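Local coordinates for GDSL-like Lipase/Acylhydrolase family protein (Neisseria meningitidis, PDB 4K7J), which probably removes O-acetyl groups from peptidoglycan as an SGNH-family (GDSL-like) esterase with an alpha/beta fold, at residues S62-D67 and I244-T249; L283-P288 and E362-S367. One frame throughout, in Å; residues are numbered along the deposited sequence.

Contact 1. Residues S62-D67 and I244-T249. With ACT (acetate ion), chain C.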
ATOM      1  N   SER A  62      -8.643  -2.691   4.632  1.00 12.35           N
ATOM      2  CA  SER A  62      -9.448  -1.488   4.468  1.00 16.62           C
ATOM      3  C   SER A  62      -8.814  -0.286   5.152  1.00 14.91           C
ATOM      4  O   SER A  62      -9.026   0.849   4.731  1.00 17.26           O
ATOM      5  CB  SER A  62     -10.882  -1.687   4.966  1.00 18.86           C
ATOM      6  OG  SER A  62     -10.938  -1.469   6.355  1.00 25.27           O
ATOM      7  N   HIS A  63      -8.011  -0.530   6.180  1.00 16.60           N
ATOM      8  CA  HIS A  63      -7.333   0.576   6.856  1.00 15.35           C
ATOM      9  C   HIS A  63      -6.443   1.285   5.834  1.00 17.41           C
ATOM     10  O   HIS A  63      -6.330   2.514   5.834  1.00 16.84           O
ATOM     11  CB  HIS A  63      -6.475   0.090   8.043  1.00 12.60           C
ATOM     12  CG  HIS A  63      -7.217  -0.729   9.056  1.00 19.23           C
ATOM     13  ND1 HIS A  63      -8.351  -0.277   9.704  1.00 17.70           N
ATOM     14  CD2 HIS A  63      -6.967  -1.965   9.553  1.00 18.15           C
ATOM     15  CE1 HIS A  63      -8.769  -1.206  10.548  1.00 21.49           C
ATOM     16  NE2 HIS A  63      -7.945  -2.239  10.478  1.00 17.71           N
ATOM     17  N   THR A  64      -5.822   0.492   4.963  1.00 16.92           N
ATOM     18  CA  THR A  64      -4.958   1.014   3.911  1.00 14.97           C
ATOM     19  C   THR A  64      -5.792   1.548   2.741  1.00 16.38           C
ATOM     20  O   THR A  64      -5.498   2.614   2.176  1.00 13.39           O
ATOM     21  CB  THR A  64      -3.983  -0.078   3.410  1.00 16.33           C
ATOM     22  OG1 THR A  64      -3.112  -0.463   4.481  1.00 12.77           O
ATOM     23  CG2 THR A  64      -3.124   0.426   2.215  1.00 11.76           C
ATOM     24  N   ALA A  65      -6.835   0.804   2.388  1.00 11.55           N
ATOM     25  CA  ALA A  65      -7.649   1.114   1.215  1.00 14.56           C
ATOM     26  C   ALA A  65      -8.408   2.450   1.293  1.00 18.43           C
ATOM     27  O   ALA A  65      -8.802   3.003   0.263  1.00 15.26           O
ATOM     28  CB  ALA A  65      -8.615  -0.055   0.898  1.00 11.85           C
ATOM     29  N   GLY A  66      -8.606   2.966   2.504  1.00 19.14           N
ATOM     30  CA  GLY A  66      -9.291   4.238   2.686  1.00 11.91           C
ATOM     31  C   GLY A  66      -8.373   5.421   2.435  1.00 18.05           C
ATOM     32  O   GLY A  66      -8.828   6.549   2.255  1.00 18.94           O
ATOM     33  N   ASP A  67      -7.071   5.147   2.424  1.00 15.92           N
ATOM     34  CA  ASP A  67      -6.021   6.151   2.223  1.00 16.40           C
ATOM     35  C   ASP A  67      -5.923   7.206   3.330  1.00 15.77           C
ATOM     36  O   ASP A  67      -5.102   8.096   3.231  1.00 17.20           O
ATOM     37  CB  ASP A  67      -6.109   6.826   0.833  1.00 15.97           C
ATOM     38  CG  ASP A  67      -4.738   7.228   0.288  1.00 20.75           C
ATOM     39  OD1 ASP A  67      -3.721   6.624   0.713  1.00 14.65           O
ATOM     40  OD2 ASP A  67      -4.670   8.140  -0.568  1.00 21.20           O
ATOM     41  N   ILE A 244       5.514  -1.939   3.405  1.00 15.22           N
ATOM     42  CA  ILE A 244       4.740  -2.017   4.634  1.00 13.57           C
ATOM     43  C   ILE A 244       3.590  -2.981   4.432  1.00 15.02           C
ATOM     44  O   ILE A 244       2.757  -2.805   3.524  1.00 13.96           O
ATOM     45  CB  ILE A 244       4.172  -0.643   5.051  1.00 14.41           C
ATOM     46  CG1 ILE A 244       5.300   0.382   5.170  1.00 20.25           C
ATOM     47  CG2 ILE A 244       3.382  -0.762   6.356  1.00 12.15           C
ATOM     48  CD1 ILE A 244       4.856   1.773   5.654  1.00 21.67           C
ATOM     49  N   LEU A 245       3.545  -4.008   5.269  1.00 10.97           N
ATOM     50  CA  LEU A 245       2.436  -4.958   5.253  1.00 13.89           C
ATOM     51  C   LEU A 245       1.511  -4.637   6.417  1.00 16.29           C
ATOM     52  O   LEU A 245       1.918  -4.672   7.586  1.00 14.40           O
ATOM     53  CB  LEU A 245       2.958  -6.391   5.382  1.00 16.37           C
ATOM     54  CG  LEU A 245       3.924  -6.860   4.300  1.00 18.12           C
ATOM     55  CD1 LEU A 245       4.549  -8.193   4.700  1.00 12.89           C
ATOM     56  CD2 LEU A 245       3.237  -6.972   2.936  1.00 16.89           C
ATOM     57  N   SER A 246       0.268  -4.298   6.105  1.00 14.68           N
ATOM     58  CA  SER A 246      -0.684  -3.927   7.150  1.00 13.24           C
ATOM     59  C   SER A 246      -1.948  -4.784   7.062  1.00 19.32           C
ATOM     60  O   SER A 246      -2.917  -4.410   6.412  1.00 13.97           O
ATOM     61  CB  SER A 246      -1.014  -2.424   7.068  1.00 16.69           C
ATOM     62  OG  SER A 246      -1.968  -2.041   8.052  1.00 18.54           O
ATOM     63  N   TYR A 247      -1.917  -5.950   7.707  1.00 14.15           N
ATOM     64  CA  TYR A 247      -3.056  -6.848   7.740  1.00 12.30           C
ATOM     65  C   TYR A 247      -3.275  -7.268   9.186  1.00 17.28           C
ATOM     66  O   TYR A 247      -2.631  -6.748  10.082  1.00 16.43           O
ATOM     67  CB  TYR A 247      -2.803  -8.085   6.876  1.00 15.55           C
ATOM     68  CG  TYR A 247      -2.665  -7.835   5.373  1.00 13.20           C
ATOM     69  CD1 TYR A 247      -3.779  -7.826   4.542  1.00 12.82           C
ATOM     70  CD2 TYR A 247      -1.415  -7.665   4.791  1.00 13.55           C
ATOM     71  CE1 TYR A 247      -3.656  -7.629   3.178  1.00 11.70           C
ATOM     72  CE2 TYR A 247      -1.274  -7.469   3.424  1.00 15.06           C
ATOM     73  CZ  TYR A 247      -2.398  -7.455   2.620  1.00 15.38           C
ATOM     74  OH  TYR A 247      -2.265  -7.261   1.262  1.00 15.34           O
ATOM     75  N   GLY A 248      -4.182  -8.204   9.422  1.00 18.96           N
ATOM     76  CA  GLY A 248      -4.338  -8.737  10.765  1.00 19.41           C
ATOM     77  C   GLY A 248      -5.750  -8.628  11.280  1.00 17.68           C
ATOM     78  O   GLY A 248      -6.245  -9.536  11.940  1.00 15.70           O
ATOM     79  N   THR A 249      -6.405  -7.518  10.962  1.00 16.48           N
ATOM     80  CA  THR A 249      -7.769  -7.285  11.430  1.00 15.92           C
ATOM     81  C   THR A 249      -8.746  -8.337  10.922  1.00 16.82           C
ATOM     82  O   THR A 249      -9.537  -8.879  11.684  1.00 15.94           O
ATOM     83  CB  THR A 249      -8.246  -5.884  11.032  1.00 18.08           C
ATOM     84  OG1 THR A 249      -7.418  -4.906  11.676  1.00 18.79           O
ATOM     85  CG2 THR A 249      -9.689  -5.661  11.444  1.00 15.26           C
TER
HETATM   86  C   ACT C 401     -11.227  -4.308   6.982  1.00 28.47           C
HETATM   87  O   ACT C 401     -12.480  -4.171   6.864  1.00 25.01           O
HETATM   88  OXT ACT C 401     -10.580  -4.660   5.961  1.00 21.56           O
HETATM   89  CH3 ACT C 401     -10.521  -4.038   8.274  1.00 19.13           C
HETATM   90  O   HOH W   1      -4.207  -1.628   6.535  1.00 14.25           O

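Contact 2. Residues L283-P288 and E362-S367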
ATOM      1  N   LEU A 283       8.361  -3.599   6.806  1.00 17.13           N
ATOM      2  CA  LEU A 283       7.744  -3.240   8.077  1.00 17.82           C
ATOM      3  C   LEU A 283       6.407  -3.947   8.214  1.00 17.69           C
ATOM      4  O   LEU A 283       5.539  -3.818   7.346  1.00 17.68           O
ATOM      5  CB  LEU A 283       7.511  -1.735   8.162  1.00 13.19           C
ATOM      6  CG  LEU A 283       6.605  -1.333   9.342  1.00 19.79           C
ATOM      7  CD1 LEU A 283       7.357  -1.429  10.656  1.00 21.53           C
ATOM      8  CD2 LEU A 283       5.996   0.047   9.175  1.00 16.28           C
ATOM      9  N   ILE A 284       6.244  -4.706   9.290  1.00 13.35           N
ATOM     10  CA  ILE A 284       4.966  -5.350   9.579  1.00 16.97           C
ATOM     11  C   ILE A 284       4.186  -4.535  10.611  1.00 16.71           C
ATOM     12  O   ILE A 284       4.667  -4.283  11.727  1.00 17.96           O
ATOM     13  CB  ILE A 284       5.163  -6.800  10.056  1.00 15.53           C
ATOM     14  CG1 ILE A 284       5.613  -7.662   8.869  1.00 15.54           C
ATOM     15  CG2 ILE A 284       3.882  -7.342  10.679  1.00 13.51           C
ATOM     16  CD1 ILE A 284       5.977  -9.082   9.219  1.00 14.84           C
ATOM     17  N   ILE A 285       2.993  -4.103  10.221  1.00 15.07           N
ATOM     18  CA  ILE A 285       2.113  -3.366  11.113  1.00 14.80           C
ATOM     19  C   ILE A 285       1.202  -4.338  11.865  1.00 16.62           C
ATOM     20  O   ILE A 285       0.290  -4.922  11.284  1.00 15.48           O
ATOM     21  CB  ILE A 285       1.276  -2.338  10.348  1.00 13.84           C
ATOM     22  CG1 ILE A 285       2.192  -1.235   9.808  1.00 16.56           C
ATOM     23  CG2 ILE A 285       0.220  -1.725  11.269  1.00 17.04           C
ATOM     24  CD1 ILE A 285       1.452  -0.015   9.314  1.00 18.77           C
ATOM     25  N   GLY A 286       1.480  -4.538  13.152  1.00 20.27           N
ATOM     26  CA  GLY A 286       0.651  -5.408  13.967  1.00 13.56           C
ATOM     27  C   GLY A 286      -0.767  -4.876  14.009  1.00 17.00           C
ATOM     28  O   GLY A 286      -0.969  -3.663  14.033  1.00 16.00           O
ATOM     29  N   ALA A 287      -1.749  -5.772  13.994  1.00 13.40           N
ATOM     30  CA  ALA A 287      -3.145  -5.361  13.968  1.00 17.66           C
ATOM     31  C   ALA A 287      -3.503  -4.437  15.147  1.00 23.84           C
ATOM     32  O   ALA A 287      -3.014  -4.634  16.268  1.00 17.46           O
ATOM     33  CB  ALA A 287      -4.043  -6.577  13.950  1.00 15.29           C
ATOM     34  N   PRO A 288      -4.353  -3.422  14.894  1.00 15.90           N
ATOM     35  CA  PRO A 288      -4.868  -2.600  15.993  1.00 17.14           C
ATOM     36  C   PRO A 288      -5.825  -3.420  16.837  1.00 19.26           C
ATOM     37  O   PRO A 288      -6.237  -4.492  16.403  1.00 18.57           O
ATOM     38  CB  PRO A 288      -5.651  -1.495  15.268  1.00 15.68           C
ATOM     39  CG  PRO A 288      -6.071  -2.121  13.965  1.00 18.52           C
ATOM     40  CD  PRO A 288      -4.912  -3.016  13.587  1.00 18.00           C
ATOM     41  N   GLU A 362       0.616   9.458  12.071  1.00 18.48           N
ATOM     42  CA  GLU A 362       1.571  10.453  12.556  1.00 16.93           C
ATOM     43  C   GLU A 362       2.504   9.821  13.589  1.00 19.79           C
ATOM     44  O   GLU A 362       3.694  10.132  13.643  1.00 28.72           O
ATOM     45  CB  GLU A 362       0.847  11.683  13.125  1.00 24.00           C
ATOM     46  CG  GLU A 362       0.225  12.590  12.057  1.00 18.90           C
ATOM     47  CD  GLU A 362      -0.450  13.824  12.636  1.00 27.82           C
ATOM     48  OE1 GLU A 362      -0.320  14.066  13.852  1.00 31.35           O
ATOM     49  OE2 GLU A 362      -1.114  14.559  11.875  1.00 27.86           O
ATOM     50  N   MET A 363       1.971   8.900  14.383  1.00 22.35           N
ATOM     51  CA  MET A 363       2.799   8.160  15.331  1.00 25.53           C
ATOM     52  C   MET A 363       3.797   7.249  14.612  1.00 26.83           C
ATOM     53  O   MET A 363       4.965   7.166  15.015  1.00 23.86           O
ATOM     54  CB  MET A 363       1.938   7.364  16.311  1.00 22.97           C
ATOM     55  CG  MET A 363       1.131   8.244  17.252  1.00 24.44           C
ATOM     56  SD  MET A 363       0.381   7.321  18.607  1.00 34.94           S
ATOM     57  CE  MET A 363      -1.196   6.851  17.956  1.00 22.08           C
ATOM     58  N   LEU A 364       3.343   6.583  13.548  1.00 19.81           N
ATOM     59  CA  LEU A 364       4.239   5.756  12.744  1.00 24.43           C
ATOM     60  C   LEU A 364       5.320   6.604  12.103  1.00 21.12           C
ATOM     61  O   LEU A 364       6.492   6.217  12.069  1.00 22.55           O
ATOM     62  CB  LEU A 364       3.468   4.995  11.660  1.00 20.17           C
ATOM     63  CG  LEU A 364       4.321   4.193  10.676  1.00 18.64           C
ATOM     64  CD1 LEU A 364       5.259   3.235  11.428  1.00 17.42           C
ATOM     65  CD2 LEU A 364       3.423   3.440   9.683  1.00 15.95           C
ATOM     66  N   ALA A 365       4.924   7.762  11.582  1.00 21.25           N
ATOM     67  CA  ALA A 365       5.876   8.665  10.941  1.00 20.53           C
ATOM     68  C   ALA A 365       6.916   9.117  11.967  1.00 24.30           C
ATOM     69  O   ALA A 365       8.130   9.137  11.677  1.00 26.93           O
ATOM     70  CB  ALA A 365       5.153   9.851  10.348  1.00 23.19           C
ATOM     71  N   ASP A 366       6.429   9.455  13.161  1.00 20.04           N
ATOM     72  CA  ASP A 366       7.285   9.751  14.318  1.00 27.79           C
ATOM     73  C   ASP A 366       8.311   8.650  14.536  1.00 28.10           C
ATOM     74  O   ASP A 366       9.507   8.919  14.615  1.00 23.89           O
ATOM     75  CB  ASP A 366       6.459   9.863  15.601  1.00 27.75           C
ATOM     76  CG  ASP A 366       5.677  11.156  15.696  1.00 31.30           C
ATOM     77  OD1 ASP A 366       6.036  12.116  14.995  1.00 26.04           O
ATOM     78  OD2 ASP A 366       4.708  11.206  16.486  1.00 32.43           O
ATOM     79  N   SER A 367       7.822   7.415  14.646  1.00 20.42           N
ATOM     80  CA  SER A 367       8.678   6.255  14.879  1.00 27.10           C
ATOM     81  C   SER A 367       9.764   6.080  13.802  1.00 24.10           C
ATOM     82  O   SER A 367      10.907   5.729  14.109  1.00 26.63           O
ATOM     83  CB  SER A 367       7.831   4.979  14.999  1.00 25.54           C
ATOM     84  OG  SER A 367       6.838   5.095  16.022  1.00 27.29           O
TER

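Contact 1. Residues S62-D67 and I244-T249
His63 and Thr249 meet side chain to side chain in the SGNH hydrolase domain, joining the short helix 62-65 to the residues that follow strand 242-246. Ser62 belongs to the Gly-Asp-Ser motif, which carries the nucleophile in this family.

Hydrogen bonding through side chains dominates the direct contact. His63 NE2 and Thr249 OG1 lie 3.0 Å apart in a fairly straight bond (155°) whose donor is not fixed, and OG1 sits at the ring edge, in its plane. Thr249 OG1 stands anti to its own carbonyl carbon (chi1 -63°), which turns it to NE2 and leaves CG2 for the bound acetate. The other ring nitrogen, ND1, hydrogen-bonds to Tyr357 OH. The imidazole is thus tied through both nitrogens, and Trp326 meets it edge-to-face.

A water between two buried side chains makes the second, indirect link. It is 2.6 Å from Thr64 OG1 and 2.7 Å from Ser246 OG, hydrogen-bonded to both, whereas the closest direct approach between the two residues is Thr64 OG1 to Ser246 CB, 3.9 Å. Gln58 NE2 also bonds to Thr64 OG1, so this hydroxyl has two partners.

The bound acetate is touched in two ways. By packing, its methyl lies over one face of the His63 ring, toward the rim, and 3.7 Å from Thr249 CG2. By hydrogen bonds, Gly218 N, Asn250 ND2 and His351 NE2 hold the carboxylate, as does the Ser62 backbone. The donors from Ser62, Gly218 and Asn250 are consistent with an SGNH oxyanion hole. Ser62 N reaches acetate OXT at 3.1 Å, and Ser62 OG stands 2.9 Å from the acetate carbon.

Contact 2. Residues L283-P288 and E362-S367
Leu364 reaches from helix 354-373 to Leu283 and Ile285 on strand 281-286, the usual helix-on-sheet packing of an alpha/beta domain. The nearest CA atoms, of Ile285 and Leu364, are 9.5 Å apart, so side chains alone bridge the layers.

The close part consists of three buried side chains, and Leu364 spreads its two methyls over two strand residues. Its CD1 meets Leu283 CD2 at 4.0 Å, tip to tip, while CD2 lies 4.0 Å from Ile285 CD1, where the side chains cross obliquely. Both leucines have CG opposite the backbone N (chi1 168° in Leu283, 175° in Leu364), carrying each chain out toward the other segment. Ile285 starts out less directly: its CB does not point at the helix, and the CG1 branch brings CD1 across to Leu364. Phe69 of helix 68-81 and Trp324 of the adjoining strand also touch Leu364, which extends the apolar layer.

Farther round the helix, Met363, Asp366 and Ser367 are partly exposed and do not touch the strand segment. Asp366 OD1 forms a salt bridge with Arg76 of helix 68-81. The Ser367 hydroxyl bonds outward to Trp324 NE1 and back to its own helix at Met363 O. The Met363 carbonyl oxygen thereby accepts twice, from Ser367 N at 2.9 Å in the helical pattern and, from the opposite face of the carbonyl plane, from Ser367 OG at 3.0 Å, tilted 35° from that plane.

In the fold
The two contacts lie about 11 Å apart, centre to centre, and share the six-stranded mixed sheet, in which strands 242-246 and 281-286 are parallel neighbours. Along the chain they come in series, contact 1 closing before contact 2 opens. Probable backbone hydrogen bonds, Leu245 N to Leu283 O and Leu245 O to Ile285 N, both 2.9 Å, join them directly, and Ile244 CG2 packs on Ile285 CD1. Contact 1 lies beyond the strand end, where the acetate binds, whereas contact 2 packs helix 354-373 against the sheet. The Thr249 hydroxyl also packs on Pro288 CD, so the residues after both strands meet beside the probable active site.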